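Local coordinates for protein glycine oxidase (Bacillus cereus ATCC 14579, PDB 7CYX) that probably oxidises glycine with molecular oxygen to glyoxylate, ammonium and hydrogen peroxide, using a bound FAD, in the route to thiamine diphosphate, at residues Gly306-Ser311 and Gly332-Gly337; Asp150-Ala155 and Thr254-Gly259; Tyr5-Ile10 and Lys203-Gly208; Ala71-Leu76 and Leu340-Gly345. All coordinates share one frame; numbering follows the deposited sequence.

Interaction 1 of 4, residues Gly306-Ser311 and Gly332-Gly337; sequences GLRPQS and GHYRNG. With FAD (flavin-adenine dinucleotide), chain C.
The Tyr-334 ring is sandwiched between the amide of Gln-310 on one face and Arg-335 CG on the opposite one. Gln-310 NE2 sits 3.3 Å from Tyr-334 CE2, offset toward the rim, with amide and ring planes 30° apart. The Gln-310 chain folds over at chi2 (47°), which lays its amide across the ring. Here the end of strand 299-311 meets the loop of a type II' beta turn, His-333 to Asn-336, and together they line the FAD pocket of this DAO-family flavoprotein. Arg-308 has FAD C8 over one face of its guanidinium, and Arg-308 CG reaches to 3.3 Å from FAD C8M. Its outer nitrogens are held by the backbone carbonyls of Thr-266 and Val-228, which pins the extended chain beside the flavin; Arg-308 and Arg-335 run side by side in the same direction.

Backbone pairing between the segments is slight: Tyr-334 N gives a weak bond to Pro-309 O (2.9 Å, 129° at the hydrogen), and Gly-332 CA makes a CH...O contact with the same oxygen. Pro-309, centre of an inverse gamma turn, lays its CG 3.8 Å from FAD C5'. Across the turn, the ribityl hydroxyl O3' of FAD donates to Tyr-334 O at 2.6 Å and accepts a weak bond from Gly-337 N at 3.2 Å.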
# COMPACT_ATOMS: atom_id res chain seq x y z
N GLY A 306 4.41 -11.42 -16.64
CA GLY A 306 5.29 -11.96 -15.61
C GLY A 306 5.79 -13.35 -15.97
O GLY A 306 5.14 -14.06 -16.74
N LEU A 307 6.94 -13.73 -15.41
CA LEU A 307 7.67 -14.94 -15.81
C LEU A 307 7.70 -15.95 -14.65
O LEU A 307 8.59 -15.90 -13.79
CB LEU A 307 9.10 -14.55 -16.23
CG LEU A 307 9.17 -13.47 -17.32
CD1 LEU A 307 10.61 -13.25 -17.77
CD2 LEU A 307 8.29 -13.83 -18.51
N ARG A 308 6.71 -16.87 -14.66
CA ARG A 308 6.64 -17.92 -13.68
C ARG A 308 7.86 -18.82 -13.81
O ARG A 308 8.13 -19.39 -14.87
CB ARG A 308 5.43 -18.83 -13.89
CG ARG A 308 4.09 -18.12 -13.98
CD ARG A 308 3.04 -19.12 -14.42
NE ARG A 308 1.74 -18.54 -14.63
CZ ARG A 308 1.31 -18.09 -15.79
NH1 ARG A 308 2.19 -17.88 -16.76
NH2 ARG A 308 0.02 -17.90 -15.98
N PRO A 309 8.59 -19.05 -12.69
CA PRO A 309 9.76 -19.93 -12.71
C PRO A 309 9.41 -21.42 -12.59
O PRO A 309 9.40 -21.97 -11.49
CB PRO A 309 10.54 -19.45 -11.48
CG PRO A 309 9.47 -19.03 -10.52
CD PRO A 309 8.32 -18.48 -11.37
N GLN A 310 9.17 -22.07 -13.73
CA GLN A 310 8.99 -23.51 -13.78
C GLN A 310 10.30 -24.20 -13.38
O GLN A 310 11.40 -23.70 -13.61
CB GLN A 310 8.51 -23.97 -15.15
CG GLN A 310 8.24 -25.48 -15.26
CD GLN A 310 7.42 -26.04 -14.13
OE1 GLN A 310 7.87 -26.16 -12.99
NE2 GLN A 310 6.19 -26.42 -14.44
N SER A 311 10.12 -25.36 -12.76
CA SER A 311 11.23 -26.23 -12.32
C SER A 311 11.44 -27.30 -13.40
O SER A 311 10.46 -27.73 -13.98
CB SER A 311 10.84 -26.86 -11.03
OG SER A 311 11.86 -27.70 -10.56
N GLY A 332 12.08 -22.41 -8.33
CA GLY A 332 11.31 -23.32 -9.14
C GLY A 332 9.93 -23.55 -8.57
O GLY A 332 9.42 -24.65 -8.69
N HIS A 333 9.33 -22.50 -7.98
CA HIS A 333 8.05 -22.58 -7.29
C HIS A 333 6.89 -22.42 -8.27
O HIS A 333 5.71 -22.58 -7.90
CB HIS A 333 7.98 -21.52 -6.18
CG HIS A 333 8.90 -21.76 -5.02
ND1 HIS A 333 10.22 -21.43 -5.08
CD2 HIS A 333 8.67 -22.29 -3.79
CE1 HIS A 333 10.80 -21.72 -3.92
NE2 HIS A 333 9.87 -22.26 -3.11
N TYR A 334 7.22 -22.04 -9.51
CA TYR A 334 6.28 -22.04 -10.61
C TYR A 334 5.06 -21.20 -10.24
O TYR A 334 5.19 -20.01 -10.15
CB TYR A 334 5.95 -23.47 -11.02
CG TYR A 334 5.12 -23.59 -12.27
CD1 TYR A 334 5.30 -22.70 -13.33
CD2 TYR A 334 4.20 -24.60 -12.42
CE1 TYR A 334 4.58 -22.81 -14.50
CE2 TYR A 334 3.45 -24.72 -13.59
CZ TYR A 334 3.65 -23.83 -14.63
OH TYR A 334 2.94 -23.92 -15.80
N ARG A 335 3.91 -21.82 -9.99
CA ARG A 335 2.66 -21.14 -9.88
C ARG A 335 2.27 -20.86 -8.40
O ARG A 335 1.17 -20.38 -8.14
CB ARG A 335 1.56 -21.98 -10.54
CG ARG A 335 1.50 -21.91 -12.05
CD ARG A 335 0.36 -22.71 -12.66
NE ARG A 335 -0.96 -22.25 -12.24
CZ ARG A 335 -1.73 -22.83 -11.30
NH1 ARG A 335 -1.34 -23.96 -10.74
NH2 ARG A 335 -2.86 -22.26 -10.93
N ASN A 336 3.12 -21.21 -7.44
CA ASN A 336 2.70 -21.22 -6.04
C ASN A 336 3.79 -20.65 -5.12
O ASN A 336 3.84 -20.98 -3.95
CB ASN A 336 2.33 -22.63 -5.58
CG ASN A 336 1.15 -23.21 -6.33
OD1 ASN A 336 -0.00 -22.85 -6.07
ND2 ASN A 336 1.43 -24.10 -7.27
N GLY A 337 4.65 -19.78 -5.65
CA GLY A 337 5.76 -19.20 -4.88
C GLY A 337 5.33 -18.09 -3.93
O GLY A 337 6.08 -17.75 -3.02
PA FAD C . 11.25 -13.76 -9.01
O1A FAD C . 10.23 -12.91 -8.37
O2A FAD C . 11.30 -13.74 -10.51
O5B FAD C . 12.63 -13.41 -8.34
C5B FAD C . 13.82 -13.77 -8.97
C4B FAD C . 14.69 -12.55 -8.82
O4B FAD C . 16.04 -12.97 -8.99
C3B FAD C . 14.42 -11.52 -9.89
O3B FAD C . 14.10 -10.28 -9.21
C2B FAD C . 15.72 -11.38 -10.68
O2B FAD C . 16.06 -10.01 -10.91
C1B FAD C . 16.73 -11.96 -9.73
N9A FAD C . 17.91 -12.56 -10.34
C8A FAD C . 17.90 -13.57 -11.24
N7A FAD C . 19.16 -13.90 -11.58
C5A FAD C . 19.99 -13.12 -10.85
C6A FAD C . 21.44 -12.99 -10.74
N6A FAD C . 22.21 -13.79 -11.51
N1A FAD C . 21.93 -12.03 -9.91
C2A FAD C . 21.11 -11.25 -9.20
N3A FAD C . 19.76 -11.32 -9.25
C4A FAD C . 19.16 -12.24 -10.04
N1 FAD C . 1.87 -17.49 -7.11
C2 FAD C . 0.94 -17.72 -6.14
O2 FAD C . 1.38 -18.28 -5.10
N3 FAD C . -0.36 -17.38 -6.26
C4 FAD C . -0.79 -16.73 -7.37
O4 FAD C . -1.97 -16.34 -7.52
C4X FAD C . 0.18 -16.47 -8.47
N5 FAD C . -0.19 -15.87 -9.61
C5X FAD C . 0.71 -15.63 -10.58
C6 FAD C . 0.30 -14.98 -11.73
C7 FAD C . 1.21 -14.73 -12.75
C7M FAD C . 0.76 -14.04 -14.02
C8 FAD C . 2.61 -15.13 -12.60
C8M FAD C . 3.63 -14.84 -13.69
C9 FAD C . 3.00 -15.75 -11.46
C9A FAD C . 2.13 -16.03 -10.44
N10 FAD C . 2.55 -16.65 -9.26
C10 FAD C . 1.57 -16.89 -8.27
C1' FAD C . 3.91 -17.17 -9.06
C2' FAD C . 4.92 -16.33 -8.35
O2' FAD C . 5.03 -15.08 -9.07
C3' FAD C . 6.24 -17.07 -8.39
O3' FAD C . 6.08 -18.50 -8.17
C4' FAD C . 7.20 -16.35 -7.44
O4' FAD C . 7.17 -14.93 -7.69
C5' FAD C . 8.63 -16.77 -7.62
O5' FAD C . 9.42 -15.87 -6.86
P FAD C . 11.01 -15.87 -7.05
O1P FAD C . 11.52 -17.25 -7.14
O2P FAD C . 11.56 -14.88 -6.06
O3P FAD C . 11.05 -15.32 -8.58

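Interaction 2 of 4, residues Asp150-Ala155 and Thr254-Gly259; sequences DGHVIA and TPKRGG
Two hydrogen bonds from Lys-256 NZ carry the polar part of the contact with His-152 and Val-153. One runs to His-152 ND1 at 3.0 Å, with the ammonium only 1° out of the imidazole plane, so the ring nitrogen accepts at its edge. The other goes to Val-153 O at 2.7 Å and arrives from above the carbonyl plane, 42° out of it. Ala-47 O, of an FAD-binding residue, is a further acceptor for the same ammonium, which is thus gripped by three bonds. Its positive charge would tend to keep ND1 of the imidazole unprotonated. The lysine chain turns at chi2 (-65°) and then runs straight, sliding past His-152 in the opposite direction until its tip reaches the backbone beyond.

Van der Waals contacts lie around this centre. Thr-254 CG2 meets the imidazole tip to tip, 3.6 Å from His-152 ND1, while the ring carbon His-152 CE1 closely approaches a carbonyl oxygen, Pro-255 O, at 3.2 Å. Ile-154 CD1 stands over one face of the Arg-257 guanidinium, near its centre and 3.4 Å from Arg-257 CZ; the two side chains cross at about a right angle. Arg-257 also packs on Gly-85 of the second subunit, placing this end of the contact at the dimer interface.

The arrangement joins the short strand pair 49-50 and 151-152 to the end of strand 251-256 in the large mixed sheet, with Ile-154 as N-cap residue of helix 155-168. Both His-152 and Thr-254 pack on Leu-49, an FAD-binding residue, and the His-152 side chain is about 7 Å from FAD, consistent with a second-shell position behind the cofactor site.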
# COMPACT_ATOMS: atom_id res chain seq x y z
N ASP A 150 -9.89 -19.69 2.25
CA ASP A 150 -8.91 -19.25 1.27
C ASP A 150 -8.84 -17.72 1.28
O ASP A 150 -9.73 -17.06 1.76
CB ASP A 150 -9.21 -19.77 -0.14
CG ASP A 150 -8.64 -21.14 -0.45
OD1 ASP A 150 -8.13 -21.80 0.49
OD2 ASP A 150 -8.73 -21.56 -1.63
N GLY A 151 -7.77 -17.19 0.72
CA GLY A 151 -7.61 -15.74 0.65
C GLY A 151 -6.46 -15.37 -0.25
O GLY A 151 -6.00 -16.21 -1.00
N HIS A 152 -5.99 -14.14 -0.14
CA HIS A 152 -4.88 -13.73 -1.02
C HIS A 152 -4.15 -12.55 -0.40
O HIS A 152 -4.60 -12.02 0.61
CB HIS A 152 -5.44 -13.37 -2.39
CG HIS A 152 -6.56 -12.40 -2.32
ND1 HIS A 152 -6.50 -11.17 -2.92
CD2 HIS A 152 -7.75 -12.45 -1.69
CE1 HIS A 152 -7.62 -10.53 -2.69
NE2 HIS A 152 -8.40 -11.28 -1.94
N VAL A 153 -3.04 -12.19 -1.02
CA VAL A 153 -2.21 -11.05 -0.58
C VAL A 153 -1.81 -10.24 -1.81
O VAL A 153 -2.19 -10.60 -2.92
CB VAL A 153 -0.95 -11.56 0.15
CG1 VAL A 153 -1.28 -12.05 1.53
CG2 VAL A 153 -0.24 -12.62 -0.66
N ILE A 154 -1.12 -9.14 -1.58
CA ILE A 154 -0.59 -8.33 -2.70
C ILE A 154 0.88 -8.72 -2.82
O ILE A 154 1.68 -8.26 -2.01
CB ILE A 154 -0.81 -6.84 -2.43
CG1 ILE A 154 -2.30 -6.53 -2.41
CG2 ILE A 154 -0.08 -6.00 -3.46
CD1 ILE A 154 -2.67 -5.38 -1.54
N ALA A 155 1.17 -9.59 -3.78
CA ALA A 155 2.50 -10.17 -4.01
C ALA A 155 3.62 -9.15 -3.89
O ALA A 155 4.53 -9.38 -3.12
CB ALA A 155 2.53 -10.88 -5.33
N THR A 254 -9.71 -11.31 -9.62
CA THR A 254 -9.53 -11.11 -8.17
C THR A 254 -9.64 -9.64 -7.82
O THR A 254 -9.10 -8.83 -8.54
CB THR A 254 -8.12 -11.49 -7.74
OG1 THR A 254 -8.06 -12.89 -7.89
CG2 THR A 254 -7.84 -11.16 -6.29
N PRO A 255 -10.40 -9.29 -6.78
CA PRO A 255 -10.36 -7.93 -6.25
C PRO A 255 -9.01 -7.66 -5.57
O PRO A 255 -8.36 -8.61 -5.14
CB PRO A 255 -11.47 -7.89 -5.19
CG PRO A 255 -11.59 -9.34 -4.75
CD PRO A 255 -11.32 -10.15 -6.01
N LYS A 256 -8.64 -6.38 -5.50
CA LYS A 256 -7.55 -5.89 -4.68
C LYS A 256 -7.99 -4.56 -4.04
O LYS A 256 -8.89 -3.91 -4.57
CB LYS A 256 -6.28 -5.69 -5.51
CG LYS A 256 -5.70 -6.96 -6.11
CD LYS A 256 -5.19 -7.92 -5.06
CE LYS A 256 -4.60 -9.18 -5.64
NZ LYS A 256 -4.28 -10.16 -4.58
N ARG A 257 -7.35 -4.20 -2.91
CA ARG A 257 -7.48 -2.89 -2.26
C ARG A 257 -7.73 -1.83 -3.33
O ARG A 257 -6.96 -1.73 -4.32
CB ARG A 257 -6.17 -2.40 -1.64
CG ARG A 257 -5.64 -3.18 -0.45
CD ARG A 257 -4.80 -2.25 0.40
NE ARG A 257 -3.51 -2.78 0.85
CZ ARG A 257 -2.35 -2.51 0.27
NH1 ARG A 257 -1.25 -3.02 0.79
NH2 ARG A 257 -2.31 -1.78 -0.84
N GLY A 258 -8.76 -1.01 -3.11
CA GLY A 258 -8.89 0.23 -3.83
C GLY A 258 -9.66 0.10 -5.12
O GLY A 258 -9.43 0.87 -6.06
N GLY A 259 -10.62 -0.83 -5.16
CA GLY A 259 -11.54 -0.97 -6.31
C GLY A 259 -10.81 -1.38 -7.58
O GLY A 259 -11.23 -1.01 -8.69

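Interaction 3 of 4, residues Tyr5-Ile10 and Lys203-Gly208; sequences YDVAII and KVVIAG. With FAD (flavin-adenine dinucleotide), chain C.
Val-7 and Val-205 lean together at an oblique angle, CG2 of Val-7 lying 3.9 Å from CG2 of Val-205, on the sheet face that also carries Ile-9. Ile-9 continues the row, its CG1 packing on Val-205 CB and its CG2 on Ala-207 CB. Helix 14-25 covers this face over Val-7 (on Leu-23) and Ile-9 (on Val-19 and Ala-20), and Ile-352 of helix 341-352 lies on Val-205. On the opposite face, with Ala-8 and Ile-206, the side chains of Ile-10 and Val-204 cross at a slant, Ile-10 CD1 being 4.1 Å from Val-204 CG1. Ile-10 has CG1 anti to its carbonyl carbon (chi1 -53°), which sends the longer branch to Val-204 and leaves CG2 directed at the adenine, 3.8 Å from FAD N1A.

The two strands run parallel, their axes 4.6 Å apart and 17° from exact alignment, as neighbours in the Rossmann-type sheet that binds the dinucleotide. Strand 5-10 leads into the glycine-rich turn of a GxGxxG pattern ahead of helix 14-25, consistent with the usual beta-alpha-beta unit of FAD-binding folds. Ala-8 takes both bonds of a parallel pair, its N donating to Lys-203 O and its O accepting from Val-205 N at 3.0 Å. The next rung is straighter: Ile-10 N points to Val-205 O at 2.7 Å, with 171° at the hydrogen and the donor nearly on the C=O line. Beyond the strand ends, Ala-207 and Gly-208 bring the chain to the adenosine half of the cofactor, Gly-208 O lying 3.5 Å from FAD C8A.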
# COMPACT_ATOMS: atom_id res chain seq x y z
N TYR A 5 29.68 -11.55 4.83
CA TYR A 5 28.30 -11.85 5.23
C TYR A 5 28.16 -13.32 5.66
O TYR A 5 28.94 -14.16 5.28
CB TYR A 5 27.33 -11.54 4.08
CG TYR A 5 27.26 -10.07 3.72
CD1 TYR A 5 26.45 -9.20 4.42
CD2 TYR A 5 28.06 -9.55 2.72
CE1 TYR A 5 26.42 -7.85 4.13
CE2 TYR A 5 28.03 -8.20 2.40
CZ TYR A 5 27.21 -7.35 3.10
OH TYR A 5 27.19 -6.02 2.78
N ASP A 6 27.09 -13.61 6.40
CA ASP A 6 26.76 -14.97 6.76
C ASP A 6 26.17 -15.65 5.52
O ASP A 6 26.66 -16.70 5.10
CB ASP A 6 25.81 -15.03 7.96
CG ASP A 6 26.48 -14.61 9.27
OD1 ASP A 6 27.71 -14.81 9.38
OD2 ASP A 6 25.76 -14.08 10.16
N VAL A 7 25.13 -15.05 4.94
CA VAL A 7 24.64 -15.53 3.65
C VAL A 7 24.35 -14.35 2.72
O VAL A 7 23.67 -13.39 3.09
CB VAL A 7 23.46 -16.52 3.80
CG1 VAL A 7 23.02 -16.70 5.25
CG2 VAL A 7 22.28 -16.18 2.91
N ALA A 8 24.94 -14.42 1.52
CA ALA A 8 24.46 -13.70 0.33
C ALA A 8 23.33 -14.50 -0.32
O ALA A 8 23.43 -15.73 -0.47
CB ALA A 8 25.58 -13.48 -0.65
N ILE A 9 22.26 -13.79 -0.70
CA ILE A 9 21.09 -14.36 -1.34
C ILE A 9 21.04 -13.78 -2.76
O ILE A 9 21.04 -12.57 -2.95
CB ILE A 9 19.83 -14.06 -0.51
CG1 ILE A 9 19.95 -14.68 0.89
CG2 ILE A 9 18.55 -14.48 -1.22
CD1 ILE A 9 18.97 -14.14 1.91
N ILE A 10 21.04 -14.68 -3.74
CA ILE A 10 20.99 -14.31 -5.12
C ILE A 10 19.53 -14.21 -5.52
O ILE A 10 18.83 -15.24 -5.69
CB ILE A 10 21.76 -15.31 -6.00
CG1 ILE A 10 23.18 -15.52 -5.48
CG2 ILE A 10 21.77 -14.86 -7.45
CD1 ILE A 10 24.06 -16.28 -6.42
N LYS A 203 28.00 -18.46 3.00
CA LYS A 203 26.91 -19.25 2.48
C LYS A 203 26.26 -18.45 1.35
O LYS A 203 26.29 -17.21 1.36
CB LYS A 203 25.88 -19.60 3.55
CG LYS A 203 26.38 -20.43 4.73
CD LYS A 203 25.26 -20.85 5.65
CE LYS A 203 25.70 -21.29 7.04
NZ LYS A 203 26.94 -22.10 6.99
N VAL A 204 25.69 -19.17 0.39
CA VAL A 204 24.98 -18.60 -0.72
C VAL A 204 23.62 -19.28 -0.80
O VAL A 204 23.55 -20.48 -0.55
CB VAL A 204 25.75 -18.77 -2.03
CG1 VAL A 204 24.83 -18.76 -3.23
CG2 VAL A 204 26.81 -17.70 -2.18
N VAL A 205 22.59 -18.52 -1.17
CA VAL A 205 21.31 -19.06 -1.58
C VAL A 205 20.94 -18.55 -2.99
O VAL A 205 20.87 -17.34 -3.23
CB VAL A 205 20.20 -18.73 -0.59
CG1 VAL A 205 18.93 -19.49 -0.95
CG2 VAL A 205 20.62 -19.02 0.85
N ILE A 206 20.67 -19.51 -3.88
CA ILE A 206 20.23 -19.27 -5.23
C ILE A 206 18.71 -19.12 -5.22
O ILE A 206 18.01 -20.13 -5.12
CB ILE A 206 20.67 -20.42 -6.16
CG1 ILE A 206 22.18 -20.59 -6.19
CG2 ILE A 206 20.13 -20.22 -7.57
CD1 ILE A 206 22.63 -21.83 -6.94
N ALA A 207 18.23 -17.88 -5.35
CA ALA A 207 16.82 -17.54 -5.42
C ALA A 207 16.53 -16.70 -6.67
O ALA A 207 15.93 -15.62 -6.57
CB ALA A 207 16.46 -16.77 -4.17
N GLY A 208 16.96 -17.19 -7.84
CA GLY A 208 17.00 -16.41 -9.09
C GLY A 208 15.80 -16.64 -9.99
O GLY A 208 15.85 -16.36 -11.19
PA FAD C . 11.25 -13.76 -9.01
O1A FAD C . 10.23 -12.91 -8.37
O2A FAD C . 11.30 -13.74 -10.51
O5B FAD C . 12.63 -13.41 -8.34
C5B FAD C . 13.82 -13.77 -8.97
C4B FAD C . 14.69 -12.55 -8.82
O4B FAD C . 16.04 -12.97 -8.99
C3B FAD C . 14.42 -11.52 -9.89
O3B FAD C . 14.10 -10.28 -9.21
C2B FAD C . 15.72 -11.38 -10.68
O2B FAD C . 16.06 -10.01 -10.91
C1B FAD C . 16.73 -11.96 -9.73
N9A FAD C . 17.91 -12.56 -10.34
C8A FAD C . 17.90 -13.57 -11.24
N7A FAD C . 19.16 -13.90 -11.58
C5A FAD C . 19.99 -13.12 -10.85
C6A FAD C . 21.44 -12.99 -10.74
N6A FAD C . 22.21 -13.79 -11.51
N1A FAD C . 21.93 -12.03 -9.91
C2A FAD C . 21.11 -11.25 -9.20
N3A FAD C . 19.76 -11.32 -9.25
C4A FAD C . 19.16 -12.24 -10.04
N1 FAD C . 1.87 -17.49 -7.11
C2 FAD C . 0.94 -17.72 -6.14
O2 FAD C . 1.38 -18.28 -5.10
N3 FAD C . -0.36 -17.38 -6.26
C4 FAD C . -0.79 -16.73 -7.37
O4 FAD C . -1.97 -16.34 -7.52
C4X FAD C . 0.18 -16.47 -8.47
N5 FAD C . -0.19 -15.87 -9.61
C5X FAD C . 0.71 -15.63 -10.58
C6 FAD C . 0.30 -14.98 -11.73
C7 FAD C . 1.21 -14.73 -12.75
C7M FAD C . 0.76 -14.04 -14.02
C8 FAD C . 2.61 -15.13 -12.60
C8M FAD C . 3.63 -14.84 -13.69
C9 FAD C . 3.00 -15.75 -11.46
C9A FAD C . 2.13 -16.03 -10.44
N10 FAD C . 2.55 -16.65 -9.26
C10 FAD C . 1.57 -16.89 -8.27
C1' FAD C . 3.91 -17.17 -9.06
C2' FAD C . 4.92 -16.33 -8.35
O2' FAD C . 5.03 -15.08 -9.07
C3' FAD C . 6.24 -17.07 -8.39
O3' FAD C . 6.08 -18.50 -8.17
C4' FAD C . 7.20 -16.35 -7.44
O4' FAD C . 7.17 -14.93 -7.69
C5' FAD C . 8.63 -16.77 -7.62
O5' FAD C . 9.42 -15.87 -6.86
P FAD C . 11.01 -15.87 -7.05
O1P FAD C . 11.52 -17.25 -7.14
O2P FAD C . 11.56 -14.88 -6.06
O3P FAD C . 11.05 -15.32 -8.58

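Interaction 4 of 4, residues Ala71-Leu76 and Leu340-Gly345; sequences AIFPQL and LSPISG
The approach of Ile-72 to Pro-342 brings segment 71-76, leading into helix 73-84, against the first turn of helix 341-352 without any hydrogen bond between them, the CA atoms of Ile-72 and Pro-342 being 6.8 Å apart. Pro-342 carries most of the contact, its ring fitting among Ile-72, Phe-73 and Leu-76. Its CG stands over one face of the Phe-73 ring in a CH-pi contact, 3.8 Å from the ring centroid and 26° off the normal. The approach is displaced toward the rim, so that Phe-73 CZ, at 3.4 Å from Pro-342 CG, is the atom most closely covered. The two rings' side chains cross at about a right angle, the proline presenting its CG and CD to the aromatic face.

Two aliphatic side chains complete the contact between the segments. Ile-72 and Pro-342 slide past each other in opposite directions, and Ile-72 CG2 touches Pro-342 CB at 3.8 Å. Four residues beyond Ile-72, Leu-76 has CG anti to its backbone N (chi1 176°), which carries CD2 to 3.7 Å from Pro-342 CG. Within the second helix, Ser-344 OG and Ser-344 N both bond to Leu-340 O, the hydroxyl at 2.7 Å, so this carbonyl is gripped twice by one residue.

The contact is plain hydrophobic packing between helices 73-84 and 341-352. Helix 61-70 flanks it, Ser-69 packing on Pro-342 and bonding through OG to Ile-343 N, while Leu-158 and Phe-162 of helix 155-168 pack against Phe-73 and Leu-76, respectively, and both also touch Ser-341.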
# COMPACT_ATOMS: atom_id res chain seq x y z
N ALA A 71 -0.99 -21.17 6.85
CA ALA A 71 -1.36 -20.92 8.22
C ALA A 71 -0.46 -19.85 8.85
O ALA A 71 -0.85 -19.27 9.85
CB ALA A 71 -1.29 -22.22 9.01
N ILE A 72 0.72 -19.60 8.26
CA ILE A 72 1.69 -18.61 8.79
C ILE A 72 1.24 -17.19 8.41
O ILE A 72 1.66 -16.23 9.03
CB ILE A 72 3.10 -18.91 8.26
CG1 ILE A 72 3.66 -20.19 8.87
CG2 ILE A 72 4.06 -17.73 8.44
CD1 ILE A 72 4.87 -20.74 8.14
N PHE A 73 0.36 -17.07 7.41
CA PHE A 73 0.12 -15.77 6.75
C PHE A 73 -0.55 -14.77 7.68
O PHE A 73 -0.21 -13.59 7.62
CB PHE A 73 -0.68 -15.94 5.46
CG PHE A 73 0.18 -16.06 4.24
CD1 PHE A 73 0.78 -14.94 3.69
CD2 PHE A 73 0.42 -17.29 3.65
CE1 PHE A 73 1.58 -15.05 2.57
CE2 PHE A 73 1.23 -17.39 2.53
CZ PHE A 73 1.80 -16.27 1.99
N PRO A 74 -1.56 -15.15 8.51
CA PRO A 74 -2.21 -14.19 9.41
C PRO A 74 -1.22 -13.49 10.36
O PRO A 74 -1.16 -12.28 10.36
CB PRO A 74 -3.26 -15.04 10.16
CG PRO A 74 -3.54 -16.18 9.20
CD PRO A 74 -2.20 -16.47 8.55
N GLN A 75 -0.42 -14.26 11.11
CA GLN A 75 0.55 -13.67 12.07
C GLN A 75 1.68 -12.94 11.31
O GLN A 75 2.11 -11.87 11.73
CB GLN A 75 1.06 -14.73 13.06
CG GLN A 75 2.52 -14.57 13.50
CD GLN A 75 3.52 -15.32 12.63
OE1 GLN A 75 3.29 -16.47 12.24
NE2 GLN A 75 4.65 -14.69 12.34
N LEU A 76 2.16 -13.53 10.20
CA LEU A 76 3.27 -12.94 9.42
C LEU A 76 2.92 -11.51 9.01
O LEU A 76 3.73 -10.59 9.18
CB LEU A 76 3.55 -13.79 8.19
CG LEU A 76 4.62 -13.25 7.24
CD1 LEU A 76 5.94 -13.02 7.98
CD2 LEU A 76 4.82 -14.19 6.06
N LEU A 340 3.86 -20.21 -1.00
CA LEU A 340 4.86 -21.01 -0.31
C LEU A 340 6.04 -20.15 0.18
O LEU A 340 6.97 -20.68 0.76
CB LEU A 340 5.39 -22.09 -1.24
CG LEU A 340 4.40 -23.13 -1.76
CD1 LEU A 340 5.04 -23.96 -2.87
CD2 LEU A 340 3.91 -24.05 -0.65
N SER A 341 6.00 -18.83 -0.02
CA SER A 341 7.15 -18.03 0.32
C SER A 341 7.44 -18.15 1.81
O SER A 341 8.59 -18.44 2.16
CB SER A 341 7.07 -16.59 -0.17
OG SER A 341 5.90 -15.93 0.25
N PRO A 342 6.45 -17.99 2.73
CA PRO A 342 6.71 -18.11 4.17
C PRO A 342 7.31 -19.47 4.58
O PRO A 342 8.37 -19.47 5.20
CB PRO A 342 5.33 -17.91 4.82
CG PRO A 342 4.60 -17.07 3.80
CD PRO A 342 5.05 -17.63 2.46
N ILE A 343 6.69 -20.59 4.18
CA ILE A 343 7.25 -21.92 4.53
C ILE A 343 8.66 -22.07 3.95
O ILE A 343 9.52 -22.71 4.58
CB ILE A 343 6.33 -23.09 4.14
CG1 ILE A 343 6.82 -24.40 4.76
CG2 ILE A 343 6.19 -23.21 2.63
CD1 ILE A 343 7.14 -24.31 6.24
N SER A 344 8.93 -21.47 2.78
CA SER A 344 10.22 -21.62 2.11
C SER A 344 11.34 -20.90 2.88
O SER A 344 12.44 -21.43 3.05
CB SER A 344 10.16 -21.14 0.68
OG SER A 344 9.25 -21.92 -0.08
N GLY A 345 11.05 -19.68 3.32
CA GLY A 345 12.00 -18.89 4.08
C GLY A 345 12.30 -19.51 5.43
O GLY A 345 13.48 -19.61 5.84

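Interactions 1 and 3 both touch FAD, interaction 3 at the adenosine end and interaction 1 along the ribityl chain and flavin, with centres about 19 Å apart. Interactions 1 and 2 each have one segment in the large mixed sheet (strands 299-311 and 251-256), whereas interaction 3 lies in the largely parallel, Rossmann-type sheet. Interaction 4 joins helices, its centre about 17 Å from those of interactions 1 and 2, and touches both: His-333 NE2 probably bonds to Ser-344 OG, and Phe-73 packs on Val-153. Along the chain, interactions 2 and 3 close before interaction 1 opens; interactions 1 and 2 are nested within the loop closed by interaction 4, which alternates with interaction 3. Distant segments thus converge around one extended cofactor.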